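Local coordinates for BILBO1_N domain-containing protein (Trypanosoma brucei equiperdum, PDB 7A1I) that is of undetermined function but contains a BILBO1-type N-terminal domain of the ubiquitin clan, a small mixed beta sheet packed against one helix, at residues A[30-43]-A[74-88]. Numbering follows the deposited sequence.
Sequences PSVSRLLNYSTTAF and LERTTQLLHNSQVYL
At the edge of the Phe-43 ring, near its plane, sits CD1 of Leu-88, 4.2 Å from CE1. The same ring meets that of Phe-56. Leu-88 also touches the preceding turns of the helix. Its CD1 lies 3.6 Å from CB of Ser-39, and its CD2 lies 3.6 Å from Leu-36 CD2, where the two side chains pass at a slant. Ser-39 OG turns back onto Leu-35 O, which also accepts Ser-39 N from the opposite face of its plane. Leu-35 continues the apolar row, with CD2 3.7 Å from Leu-80 CD1 and 4.1 Å from Val-86 CG2. Helix 32-50 thus packs on the mixed sheet at strand 84-89, as in the beta-grasp fold of ubiquitin relatives. The axes of 32-43 and 84-88 cross at -62°. Val-32 has CG1 anti to its backbone N (chi1 178°), which sets it 3.9 Å from Leu-74 CG. Its CG2 lies 3.5 Å from Arg-76 C. At the helix start, Val-32 N donates to Thr-77 OG1 (3.2 Å, N-H...O angle 151°), while OG of the N-cap residue Ser-31 accepts a weak bond from Arg-34 N. Gln-79 OE1 takes both Glu-75 N and Arg-76 N, just before the 3-10 segment 77-79 that carries Thr-77.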
loop_
_atom_site.group_PDB
_atom_site.type_symbol
_atom_site.label_atom_id
_atom_site.label_comp_id
_atom_site.label_asym_id
_atom_site.label_seq_id
_atom_site.Cartn_x
_atom_site.Cartn_y
_atom_site.Cartn_z
ATOM N N PRO A 30 8.575 0.478 -10.689
ATOM C CA PRO A 30 8.506 1.779 -10.028
ATOM C C PRO A 30 9.692 1.995 -9.101
ATOM O O PRO A 30 10.371 1.060 -8.672
ATOM C CB PRO A 30 7.198 1.696 -9.230
ATOM C CG PRO A 30 7.077 0.248 -8.898
ATOM C CD PRO A 30 7.818 -0.548 -9.953
ATOM N N SER A 31 9.911 3.259 -8.785
ATOM C CA SER A 31 10.788 3.642 -7.696
ATOM C C SER A 31 9.910 3.832 -6.469
ATOM O O SER A 31 8.685 3.998 -6.568
ATOM C CB SER A 31 11.550 4.930 -8.014
ATOM O OG SER A 31 10.661 6.037 -7.887
ATOM N N VAL A 32 10.529 3.747 -5.294
ATOM C CA VAL A 32 9.719 3.802 -4.085
ATOM C C VAL A 32 8.967 5.122 -4.008
ATOM O O VAL A 32 7.766 5.153 -3.705
ATOM C CB VAL A 32 10.587 3.587 -2.836
ATOM C CG1 VAL A 32 9.709 3.716 -1.614
ATOM C CG2 VAL A 32 11.258 2.223 -2.883
ATOM N N SER A 33 9.642 6.230 -4.305
ATOM C CA SER A 33 8.979 7.521 -4.168
ATOM C C SER A 33 7.793 7.644 -5.119
ATOM O O SER A 33 6.735 8.168 -4.738
ATOM C CB SER A 33 9.967 8.649 -4.401
ATOM O OG SER A 33 10.271 8.734 -5.777
ATOM N N ARG A 34 7.944 7.142 -6.348
ATOM C CA ARG A 34 6.833 7.148 -7.294
ATOM C C ARG A 34 5.673 6.299 -6.792
ATOM O O ARG A 34 4.509 6.708 -6.876
ATOM C CB ARG A 34 7.304 6.635 -8.654
ATOM C CG ARG A 34 6.327 6.957 -9.787
ATOM C CD ARG A 34 6.400 8.435 -10.176
ATOM N NE ARG A 34 7.698 8.770 -10.758
ATOM C CZ ARG A 34 8.104 10.004 -11.040
ATOM N NH1 ARG A 34 7.314 11.041 -10.792
ATOM N NH2 ARG A 34 9.308 10.201 -11.563
ATOM N N LEU A 35 5.973 5.098 -6.299
ATOM C CA LEU A 35 4.940 4.231 -5.745
ATOM C C LEU A 35 4.207 4.903 -4.589
ATOM O O LEU A 35 2.978 4.766 -4.445
ATOM C CB LEU A 35 5.576 2.913 -5.297
ATOM C CG LEU A 35 4.614 1.987 -4.554
ATOM C CD1 LEU A 35 3.574 1.413 -5.534
ATOM C CD2 LEU A 35 5.419 0.894 -3.890
ATOM N N LEU A 36 4.935 5.639 -3.751
ATOM C CA LEU A 36 4.300 6.326 -2.629
ATOM C C LEU A 36 3.412 7.479 -3.092
ATOM O O LEU A 36 2.334 7.704 -2.519
ATOM C CB LEU A 36 5.365 6.819 -1.642
ATOM C CG LEU A 36 6.086 5.703 -0.869
ATOM C CD1 LEU A 36 7.165 6.275 0.052
ATOM C CD2 LEU A 36 5.131 4.784 -0.099
ATOM N N ASN A 37 3.840 8.224 -4.114
ATOM C CA ASN A 37 3.007 9.312 -4.638
ATOM C C ASN A 37 1.737 8.773 -5.304
ATOM O O ASN A 37 0.644 9.323 -5.102
ATOM C CB ASN A 37 3.797 10.176 -5.641
ATOM C CG ASN A 37 4.961 10.925 -4.990
ATOM O OD1 ASN A 37 4.968 11.170 -3.782
ATOM N ND2 ASN A 37 5.954 11.275 -5.789
ATOM N N TYR A 38 1.863 7.711 -6.115
ATOM C CA TYR A 38 0.684 7.069 -6.706
ATOM C C TYR A 38 -0.270 6.568 -5.622
ATOM O O TYR A 38 -1.493 6.754 -5.719
ATOM C CB TYR A 38 1.100 5.901 -7.606
ATOM C CG TYR A 38 1.693 6.274 -8.953
ATOM C CD1 TYR A 38 2.226 5.299 -9.785
ATOM C CD2 TYR A 38 1.731 7.592 -9.386
ATOM C CE1 TYR A 38 2.771 5.623 -11.019
ATOM C CE2 TYR A 38 2.274 7.929 -10.617
ATOM C CZ TYR A 38 2.792 6.940 -11.430
ATOM O OH TYR A 38 3.333 7.273 -12.649
ATOM N N SER A 39 0.281 5.922 -4.584
ATOM C CA SER A 39 -0.527 5.404 -3.493
ATOM C C SER A 39 -1.239 6.519 -2.746
ATOM O O SER A 39 -2.398 6.370 -2.349
ATOM C CB SER A 39 0.364 4.614 -2.520
ATOM O OG SER A 39 0.924 3.475 -3.146
ATOM N N THR A 40 -0.546 7.631 -2.504
ATOM C CA THR A 40 -1.157 8.738 -1.784
ATOM C C THR A 40 -2.310 9.339 -2.583
ATOM O O THR A 40 -3.397 9.592 -2.032
ATOM C CB THR A 40 -0.094 9.777 -1.451
ATOM O OG1 THR A 40 0.812 9.219 -0.482
ATOM C CG2 THR A 40 -0.728 11.066 -0.923
ATOM N N THR A 41 -2.110 9.528 -3.891
ATOM C CA THR A 41 -3.202 10.019 -4.737
ATOM C C THR A 41 -4.389 9.056 -4.716
ATOM O O THR A 41 -5.547 9.478 -4.552
ATOM C CB THR A 41 -2.723 10.212 -6.173
ATOM O OG1 THR A 41 -1.646 11.153 -6.194
ATOM C CG2 THR A 41 -3.863 10.763 -7.038
ATOM N N ALA A 42 -4.109 7.755 -4.885
ATOM C CA ALA A 42 -5.160 6.750 -4.998
ATOM C C ALA A 42 -5.952 6.620 -3.709
ATOM O O ALA A 42 -7.180 6.506 -3.744
ATOM C CB ALA A 42 -4.568 5.396 -5.387
ATOM N N PHE A 43 -5.279 6.629 -2.562
ATOM C CA PHE A 43 -6.005 6.459 -1.313
ATOM C C PHE A 43 -6.713 7.736 -0.890
ATOM O O PHE A 43 -7.771 7.662 -0.254
ATOM C CB PHE A 43 -5.075 5.978 -0.201
ATOM C CG PHE A 43 -4.737 4.524 -0.295
ATOM C CD1 PHE A 43 -3.408 4.110 -0.286
ATOM C CD2 PHE A 43 -5.738 3.573 -0.400
ATOM C CE1 PHE A 43 -3.089 2.767 -0.381
ATOM C CE2 PHE A 43 -5.428 2.230 -0.488
ATOM C CZ PHE A 43 -4.098 1.824 -0.485
ATOM N N LEU A 74 10.533 -0.260 4.091
ATOM C CA LEU A 74 10.636 0.006 2.652
ATOM C C LEU A 74 11.473 1.264 2.445
ATOM O O LEU A 74 11.005 2.377 2.710
ATOM C CB LEU A 74 9.253 0.161 2.014
ATOM C CG LEU A 74 9.281 0.406 0.493
ATOM C CD1 LEU A 74 10.067 -0.681 -0.248
ATOM C CD2 LEU A 74 7.862 0.529 -0.074
ATOM N N GLU A 75 12.705 1.084 1.963
ATOM C CA GLU A 75 13.672 2.170 1.842
ATOM C C GLU A 75 14.312 2.250 0.457
ATOM O O GLU A 75 14.722 3.333 0.030
ATOM C CB GLU A 75 14.775 2.016 2.898
ATOM C CG GLU A 75 14.317 2.172 4.351
ATOM C CD GLU A 75 15.480 2.128 5.338
ATOM O OE1 GLU A 75 15.855 1.019 5.778
ATOM O OE2 GLU A 75 16.032 3.202 5.664
ATOM N N ARG A 76 14.453 1.121 -0.235
ATOM C CA ARG A 76 15.166 1.070 -1.502
ATOM C C ARG A 76 14.298 0.453 -2.590
ATOM O O ARG A 76 13.504 -0.460 -2.344
ATOM C CB ARG A 76 16.492 0.266 -1.403
ATOM C CG ARG A 76 17.523 0.823 -0.437
ATOM C CD ARG A 76 17.741 2.321 -0.623
ATOM N NE ARG A 76 18.210 2.687 -1.960
ATOM C CZ ARG A 76 19.490 2.786 -2.312
ATOM N NH1 ARG A 76 20.461 2.524 -1.440
ATOM N NH2 ARG A 76 19.803 3.133 -3.555
ATOM N N THR A 77 14.492 0.955 -3.813
ATOM C CA THR A 77 13.719 0.481 -4.957
ATOM C C THR A 77 13.996 -0.991 -5.251
ATOM O O THR A 77 13.114 -1.694 -5.762
ATOM C CB THR A 77 14.017 1.382 -6.167
ATOM O OG1 THR A 77 13.453 2.680 -5.920
ATOM C CG2 THR A 77 13.409 0.826 -7.447
ATOM N N THR A 78 15.203 -1.488 -4.924
ATOM C CA THR A 78 15.497 -2.904 -5.129
ATOM C C THR A 78 14.597 -3.816 -4.306
ATOM O O THR A 78 14.513 -5.012 -4.603
ATOM C CB THR A 78 16.967 -3.227 -4.790
ATOM O OG1 THR A 78 17.288 -2.710 -3.491
ATOM C CG2 THR A 78 17.907 -2.632 -5.821
ATOM N N GLN A 79 13.887 -3.284 -3.314
ATOM C CA GLN A 79 12.939 -4.094 -2.564
ATOM C C GLN A 79 11.628 -4.317 -3.310
ATOM O O GLN A 79 10.809 -5.135 -2.866
ATOM C CB GLN A 79 12.646 -3.441 -1.213
ATOM C CG GLN A 79 13.805 -3.448 -0.231
ATOM C CD GLN A 79 13.459 -2.660 1.016
ATOM O OE1 GLN A 79 13.578 -1.425 1.039
ATOM N NE2 GLN A 79 12.994 -3.363 2.062
ATOM N N LEU A 80 11.383 -3.594 -4.401
ATOM C CA LEU A 80 10.098 -3.684 -5.090
ATOM C C LEU A 80 10.218 -4.723 -6.197
ATOM O O LEU A 80 10.499 -4.409 -7.357
ATOM C CB LEU A 80 9.668 -2.318 -5.610
ATOM C CG LEU A 80 9.355 -1.378 -4.440
ATOM C CD1 LEU A 80 8.878 -0.002 -4.908
ATOM C CD2 LEU A 80 8.328 -2.012 -3.492
ATOM N N LEU A 81 9.989 -5.982 -5.823
ATOM C CA LEU A 81 9.960 -7.104 -6.748
ATOM C C LEU A 81 8.536 -7.336 -7.252
ATOM O O LEU A 81 7.567 -6.770 -6.746
ATOM C CB LEU A 81 10.477 -8.373 -6.064
ATOM C CG LEU A 81 11.762 -8.264 -5.235
ATOM C CD1 LEU A 81 12.132 -9.612 -4.613
ATOM C CD2 LEU A 81 12.909 -7.699 -6.055
ATOM N N HIS A 82 8.412 -8.204 -8.249
ATOM C CA HIS A 82 7.094 -8.539 -8.764
ATOM C C HIS A 82 6.234 -9.165 -7.674
ATOM O O HIS A 82 6.726 -9.889 -6.805
ATOM C CB HIS A 82 7.208 -9.475 -9.969
ATOM C CG HIS A 82 5.889 -9.790 -10.607
ATOM N ND1 HIS A 82 4.898 -8.844 -10.775
ATOM C CD2 HIS A 82 5.410 -10.936 -11.148
ATOM C CE1 HIS A 82 3.858 -9.400 -11.370
ATOM N NE2 HIS A 82 4.144 -10.667 -11.611
ATOM N N ASN A 83 4.948 -8.819 -7.688
ATOM C CA ASN A 83 3.959 -9.331 -6.743
ATOM C C ASN A 83 4.274 -8.940 -5.309
ATOM O O ASN A 83 3.790 -9.589 -4.371
ATOM C CB ASN A 83 3.809 -10.855 -6.846
ATOM C CG ASN A 83 3.013 -11.284 -8.063
ATOM O OD1 ASN A 83 2.206 -10.516 -8.593
ATOM N ND2 ASN A 83 3.231 -12.518 -8.511
ATOM N N SER A 84 5.065 -7.887 -5.109
ATOM C CA SER A 84 5.318 -7.420 -3.756
ATOM C C SER A 84 4.042 -6.872 -3.126
ATOM O O SER A 84 3.160 -6.337 -3.805
ATOM C CB SER A 84 6.412 -6.350 -3.747
ATOM O OG SER A 84 7.695 -6.936 -3.928
ATOM N N GLN A 85 3.944 -7.026 -1.806
ATOM C CA GLN A 85 2.854 -6.452 -1.024
ATOM C C GLN A 85 3.453 -5.381 -0.120
ATOM O O GLN A 85 4.311 -5.676 0.725
ATOM C CB GLN A 85 2.115 -7.507 -0.188
ATOM C CG GLN A 85 1.001 -6.914 0.663
ATOM C CD GLN A 85 -0.220 -6.473 -0.176
ATOM O OE1 GLN A 85 -0.831 -7.283 -0.873
ATOM N NE2 GLN A 85 -0.546 -5.189 -0.123
ATOM N N VAL A 86 3.007 -4.160 -0.306
ATOM C CA VAL A 86 3.397 -3.026 0.516
ATOM C C VAL A 86 2.279 -2.697 1.489
ATOM O O VAL A 86 1.086 -2.879 1.182
ATOM C CB VAL A 86 3.732 -1.821 -0.385
ATOM C CG1 VAL A 86 3.923 -0.552 0.441
ATOM C CG2 VAL A 86 5.029 -2.123 -1.159
ATOM N N TYR A 87 2.661 -2.215 2.676
ATOM C CA TYR A 87 1.706 -1.699 3.650
ATOM C C TYR A 87 2.141 -0.307 4.077
ATOM O O TYR A 87 3.302 -0.104 4.447
ATOM C CB TYR A 87 1.583 -2.607 4.890
ATOM C CG TYR A 87 0.404 -2.245 5.764
ATOM C CD1 TYR A 87 0.565 -1.469 6.917
ATOM C CD2 TYR A 87 -0.877 -2.695 5.448
ATOM C CE1 TYR A 87 -0.534 -1.146 7.723
ATOM C CE2 TYR A 87 -1.977 -2.367 6.240
ATOM C CZ TYR A 87 -1.805 -1.594 7.360
ATOM O OH TYR A 87 -2.898 -1.293 8.150
ATOM N N LEU A 88 1.194 0.635 4.059
ATOM C CA LEU A 88 1.436 2.029 4.408
ATOM C C LEU A 88 0.807 2.340 5.759
ATOM O O LEU A 88 -0.399 2.119 5.957
ATOM C CB LEU A 88 0.884 2.972 3.337
ATOM C CG LEU A 88 1.432 2.706 1.934
ATOM C CD1 LEU A 88 0.836 3.678 0.908
ATOM C CD2 LEU A 88 2.971 2.762 1.925
#